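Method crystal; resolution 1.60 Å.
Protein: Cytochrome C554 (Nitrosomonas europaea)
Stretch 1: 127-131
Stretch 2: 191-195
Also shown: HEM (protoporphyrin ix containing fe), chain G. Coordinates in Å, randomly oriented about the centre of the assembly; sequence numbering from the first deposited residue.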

ATOM      1  N   ASP A 127       5.253   8.890   1.251  1.00 15.15           N
ATOM      2  CA  ASP A 127       4.416   8.992   2.442  1.00 14.88           C
ATOM      3  C   ASP A 127       5.124   8.324   3.618  1.00 15.96           C
ATOM      4  O   ASP A 127       5.571   7.190   3.461  1.00 16.89           O
ATOM      5  CB  ASP A 127       3.118   8.211   2.166  1.00 16.11           C
ATOM      6  CG  ASP A 127       2.016   8.576   3.098  1.00 18.91           C
ATOM      7  OD1 ASP A 127       2.211   8.917   4.276  1.00 18.04           O
ATOM      8  OD2 ASP A 127       0.870   8.511   2.648  1.00 20.79           O
ATOM      9  N   PHE A 128       5.262   9.081   4.712  1.00 18.04           N
ATOM     10  CA  PHE A 128       5.830   8.544   5.940  1.00 17.31           C
ATOM     11  C   PHE A 128       4.835   8.549   7.066  1.00 17.18           C
ATOM     12  O   PHE A 128       5.234   8.397   8.215  1.00 20.85           O
ATOM     13  CB  PHE A 128       7.051   9.386   6.343  1.00 18.30           C
ATOM     14  CG  PHE A 128       8.126   9.352   5.303  1.00 19.20           C
ATOM     15  CD1 PHE A 128       9.039   8.305   5.293  1.00 15.63           C
ATOM     16  CD2 PHE A 128       8.217  10.348   4.312  1.00 22.81           C
ATOM     17  CE1 PHE A 128      10.037   8.221   4.325  1.00 17.87           C
ATOM     18  CE2 PHE A 128       9.234  10.282   3.317  1.00 19.09           C
ATOM     19  CZ  PHE A 128      10.150   9.212   3.319  1.00 19.67           C
ATOM     20  N   HIS A 129       3.528   8.709   6.760  1.00 15.36           N
ATOM     21  CA  HIS A 129       2.529   8.808   7.798  1.00 15.70           C
ATOM     22  C   HIS A 129       1.470   7.723   7.597  1.00 16.17           C
ATOM     23  O   HIS A 129       0.985   7.137   8.586  1.00 15.93           O
ATOM     24  CB  HIS A 129       1.891  10.191   7.717  1.00 18.78           C
ATOM     25  CG  HIS A 129       1.011  10.524   8.872  1.00 23.40           C
ATOM     26  ND1 HIS A 129      -0.342  10.228   8.896  1.00 23.86           N
ATOM     27  CD2 HIS A 129       1.298  11.095  10.070  1.00 22.91           C
ATOM     28  CE1 HIS A 129      -0.841  10.596  10.063  1.00 21.88           C
ATOM     29  NE2 HIS A 129       0.133  11.121  10.794  1.00 23.65           N
ATOM     30  N   PHE A 130       1.097   7.504   6.335  1.00 16.31           N
ATOM     31  CA  PHE A 130       0.185   6.423   5.936  1.00 13.31           C
ATOM     32  C   PHE A 130      -1.319   6.434   6.293  1.00 13.37           C
ATOM     33  O   PHE A 130      -2.111   5.892   5.521  1.00 14.98           O
ATOM     34  CB  PHE A 130       0.690   5.043   6.485  1.00 12.97           C
ATOM     35  CG  PHE A 130       2.147   4.745   6.170  1.00 12.88           C
ATOM     36  CD1 PHE A 130       3.161   4.937   7.152  1.00 14.99           C
ATOM     37  CD2 PHE A 130       2.518   4.351   4.911  1.00 17.50           C
ATOM     38  CE1 PHE A 130       4.527   4.730   6.834  1.00 19.31           C
ATOM     39  CE2 PHE A 130       3.898   4.141   4.582  1.00 17.25           C
ATOM     40  CZ  PHE A 130       4.874   4.326   5.517  1.00 17.17           C
ATOM     41  N   GLU A 131      -1.668   7.020   7.423  1.00 14.56           N
ATOM     42  CA  GLU A 131      -3.037   6.949   7.907  1.00 16.19           C
ATOM     43  C   GLU A 131      -4.095   7.360   6.925  1.00 17.45           C
ATOM     44  O   GLU A 131      -5.064   6.604   6.769  1.00 16.31           O
ATOM     45  CB  GLU A 131      -3.224   7.717   9.209  1.00 18.08           C
ATOM     46  CG  GLU A 131      -4.548   7.346   9.834  1.00 21.24           C
ATOM     47  CD  GLU A 131      -4.711   7.813  11.264  1.00 26.01           C
ATOM     48  OE1 GLU A 131      -3.780   8.429  11.853  1.00 22.80           O
ATOM     49  OE2 GLU A 131      -5.817   7.554  11.804  1.00 23.99           O
ATOM     50  N   GLU A 191      13.041  13.935   9.871  1.00 25.09           N
ATOM     51  CA  GLU A 191      11.605  14.019   9.612  1.00 27.50           C
ATOM     52  C   GLU A 191      11.248  14.425   8.195  1.00 26.57           C
ATOM     53  O   GLU A 191      12.041  15.044   7.484  1.00 26.47           O
ATOM     54  CB  GLU A 191      11.001  15.026  10.576  1.00 26.78           C
ATOM     55  CG  GLU A 191      11.118  14.624  12.026  1.00 31.75           C
ATOM     56  CD  GLU A 191      10.182  13.483  12.403  1.00 34.85           C
ATOM     57  OE1 GLU A 191       9.126  13.324  11.768  1.00 32.21           O
ATOM     58  OE2 GLU A 191      10.516  12.759  13.359  1.00 38.22           O
ATOM     59  N   PRO A 192      10.049  14.063   7.732  1.00 26.19           N
ATOM     60  CA  PRO A 192       9.027  13.302   8.461  1.00 24.70           C
ATOM     61  C   PRO A 192       9.371  11.827   8.555  1.00 19.76           C
ATOM     62  O   PRO A 192       9.706  11.166   7.577  1.00 23.22           O
ATOM     63  CB  PRO A 192       7.748  13.562   7.664  1.00 24.76           C
ATOM     64  CG  PRO A 192       8.217  13.712   6.291  1.00 26.65           C
ATOM     65  CD  PRO A 192       9.605  14.382   6.370  1.00 23.63           C
ATOM     66  N   LYS A 193       9.263  11.320   9.775  1.00 22.84           N
ATOM     67  CA  LYS A 193       9.589   9.936  10.089  1.00 21.97           C
ATOM     68  C   LYS A 193       8.333   9.281  10.677  1.00 18.54           C
ATOM     69  O   LYS A 193       7.679   9.840  11.528  1.00 21.78           O
ATOM     70  CB  LYS A 193      10.720   9.885  11.125  1.00 24.96           C
ATOM     71  CG  LYS A 193      11.284   8.504  11.307  1.00 28.69           C
ATOM     72  CD  LYS A 193      12.626   8.623  12.013  1.00 33.82           C
ATOM     73  CE  LYS A 193      12.470   8.325  13.429  1.00 33.98           C
ATOM     74  NZ  LYS A 193      13.828   8.021  14.032  1.00 34.54           N
ATOM     75  N   PHE A 194       8.029   8.103  10.172  1.00 19.71           N
ATOM     76  CA  PHE A 194       6.846   7.373  10.666  1.00 18.00           C
ATOM     77  C   PHE A 194       6.979   7.151  12.169  1.00 18.18           C
ATOM     78  O   PHE A 194       8.048   6.730  12.646  1.00 18.76           O
ATOM     79  CB  PHE A 194       6.743   6.017   9.959  1.00 18.53           C
ATOM     80  CG  PHE A 194       5.546   5.206  10.390  1.00 16.29           C
ATOM     81  CD1 PHE A 194       5.687   3.820  10.608  1.00 18.25           C
ATOM     82  CD2 PHE A 194       4.308   5.820  10.550  1.00 20.04           C
ATOM     83  CE1 PHE A 194       4.534   3.026  11.002  1.00 16.62           C
ATOM     84  CE2 PHE A 194       3.177   5.041  10.938  1.00 19.79           C
ATOM     85  CZ  PHE A 194       3.314   3.676  11.151  1.00 18.31           C
ATOM     86  N   LYS A 195       5.899   7.443  12.901  1.00 17.45           N
ATOM     87  CA  LYS A 195       5.871   7.312  14.358  1.00 18.15           C
ATOM     88  C   LYS A 195       6.287   5.998  14.918  1.00 17.44           C
ATOM     89  O   LYS A 195       6.735   5.939  16.096  1.00 24.01           O
ATOM     90  CB  LYS A 195       4.503   7.719  14.928  1.00 18.68           C
ATOM     91  CG  LYS A 195       3.314   6.816  14.481  1.00 18.45           C
ATOM     92  CD  LYS A 195       2.030   7.474  14.968  1.00 20.41           C
ATOM     93  CE  LYS A 195       0.821   6.519  14.897  1.00 20.50           C
ATOM     94  NZ  LYS A 195      -0.436   7.224  15.385  1.00 24.59           N
TER
HETATM   95  CHA HEM G 215       8.183  -0.111   5.464  1.00 17.53           C
HETATM   96  CHB HEM G 215       9.099  -1.590   0.907  1.00 15.53           C
HETATM   97  CHC HEM G 215       4.317  -2.454   0.318  1.00 13.53           C
HETATM   98  CHD HEM G 215       3.427  -0.374   4.610  1.00 15.91           C
HETATM   99  C1A HEM G 215       8.826  -0.484   4.276  1.00 16.52           C
HETATM  100  C2A HEM G 215      10.241  -0.438   4.086  1.00 15.21           C
HETATM  101  C3A HEM G 215      10.497  -0.817   2.822  1.00 13.74           C
HETATM  102  C4A HEM G 215       9.249  -1.128   2.203  1.00 16.94           C
HETATM  103  CMA HEM G 215      11.863  -0.922   2.114  1.00 16.35           C
HETATM  104  CAA HEM G 215      11.302  -0.005   5.161  1.00 17.37           C
HETATM  105  CBA HEM G 215      11.978  -1.276   5.825  1.00 16.71           C
HETATM  106  CGA HEM G 215      10.951  -2.275   6.417  1.00 15.46           C
HETATM  107  O1A HEM G 215      10.181  -1.856   7.254  1.00 17.62           O
HETATM  108  O2A HEM G 215      10.953  -3.429   5.994  1.00 19.93           O
HETATM  109  C1B HEM G 215       7.842  -1.940   0.330  1.00 15.15           C
HETATM  110  C2B HEM G 215       7.706  -2.503  -0.982  1.00 14.27           C
HETATM  111  C3B HEM G 215       6.362  -2.798  -1.147  1.00 14.03           C
HETATM  112  C4B HEM G 215       5.732  -2.385   0.101  1.00 12.44           C
HETATM  113  CMB HEM G 215       8.858  -2.735  -1.962  1.00 12.51           C
HETATM  114  CAB HEM G 215       5.609  -3.411  -2.287  1.00 10.73           C
HETATM  115  CBB HEM G 215       6.106  -4.843  -2.600  1.00 13.43           C
HETATM  116  C1C HEM G 215       3.703  -1.932   1.453  1.00 16.57           C
HETATM  117  C2C HEM G 215       2.289  -1.885   1.590  1.00 12.83           C
HETATM  118  C3C HEM G 215       2.031  -1.260   2.717  1.00 12.16           C
HETATM  119  C4C HEM G 215       3.273  -0.957   3.364  1.00 14.24           C
HETATM  120  CMC HEM G 215       1.252  -2.429   0.584  1.00 15.65           C
HETATM  121  CAC HEM G 215       0.622  -0.877   3.267  1.00 14.46           C
HETATM  122  CBC HEM G 215      -0.447  -1.939   3.348  1.00 14.34           C
HETATM  123  C1D HEM G 215       4.660  -0.151   5.247  1.00 15.01           C
HETATM  124  C2D HEM G 215       4.798   0.427   6.566  1.00 14.33           C
HETATM  125  C3D HEM G 215       6.159   0.450   6.818  1.00 14.21           C
HETATM  126  C4D HEM G 215       6.792  -0.085   5.637  1.00 13.01           C
HETATM  127  CMD HEM G 215       3.679   0.965   7.438  1.00 15.61           C
HETATM  128  CAD HEM G 215       6.872   1.085   8.003  1.00 14.43           C
HETATM  129  CBD HEM G 215       7.466   2.407   7.625  1.00 13.66           C
HETATM  130  CGD HEM G 215       8.645   2.878   8.500  1.00 20.10           C
HETATM  131  O1D HEM G 215       9.177   3.944   8.168  1.00 19.91           O
HETATM  132  O2D HEM G 215       8.979   2.177   9.453  1.00 18.30           O
HETATM  133  NA  HEM G 215       8.226  -0.915   3.121  1.00 12.45           N
HETATM  134  NB  HEM G 215       6.618  -1.850   1.006  1.00 15.28           N
HETATM  135  NC  HEM G 215       4.303  -1.381   2.534  1.00 10.15           N
HETATM  136  ND  HEM G 215       5.893  -0.479   4.653  1.00 16.91           N
HETATM  137 FE   HEM G 215       6.269  -1.184   2.843  1.00 13.85          FE
HETATM  138  O   HOH W   1       5.012  10.918  10.029  1.00 25.37           O
HETATM  139  O   HOH W   2      -1.051   8.504  12.648  1.00 21.07           O

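No direct hydrogen bond joins the two stretches. Packing of aromatic rings, a CA-H...O contact and two bridging waters hold them together. Together they bury 273 Å² of surface, and neither is regular helix or strand where they meet.

Glu191 does not touch stretch 1. Its carboxylate turns back on its own stretch, where Lys193 N donates to Glu191 OE1 at 2.8 Å. This bond fixes the Glu191 side chain against the backbone of Lys193.

Pro192 follows a cis peptide bond and packs on Phe128. Its carbonyl oxygen lies over one face of the Phe128 ring, with Pro192 O 3.3 Å from Phe128 CG. This oxygen is buried by the contact and has no hydrogen-bonding partner in the model. The proline ring adds an apolar contact, Pro192 CG to Phe128 CD2 at 3.9 Å. The compact, nonpolar ring suits a place beside a buried phenylalanine. The CA-to-CB bond of Phe128 points toward stretch 2, with chi1 in the m well.

The CA-to-CB bond of Lys193 points away from stretch 1, and its NZ is hydrogen-bonded elsewhere in the structure. Its backbone does the joining. Water 1 donates to Lys193 O at 3.2 Å and to Phe128 O at 3.1 Å, so it links two carbonyls that could not bond to each other.

Phe194 is buried and packs against Phe130. Its CA lies 5.0 Å from the CA of Phe128. The Phe194 CA is 3.1 Å from Phe128 O, a CA-H...O contact with an angle of 121° at the hydrogen. Phe194 N is 3.4 Å from Phe128 O, but the angle is too poor for a hydrogen bond. With chi1 at t, the Phe194 ring offers a face to the edge of Phe130. The ring planes meet at 85° and the centroids are 5.0 Å apart. The closest atoms are Phe130 CD1 and Phe194 CD2, at 3.7 Å. Asp127 braces the loop that holds Phe130. Its OD1 accepts from His129 N at 2.8 Å and from Phe130 N at 2.7 Å. Phe130 is the N-cap residue of the helix that follows. The heme borders both rings' residues: Phe194 CB is 3.7 Å from HEM O1D, and Phe130 CE1 is 3.8 Å from HEM CBD. A flat apolar ring fits this buried site, with a face for the edge of Phe130 and the heme close by.

Lys195 is exposed and makes no direct contact. Its long side chain reaches water 2, which accepts from Lys195 NZ at 3.1 Å and donates to Glu131 OE1 at 2.8 Å. The water thus bridges two opposite charges.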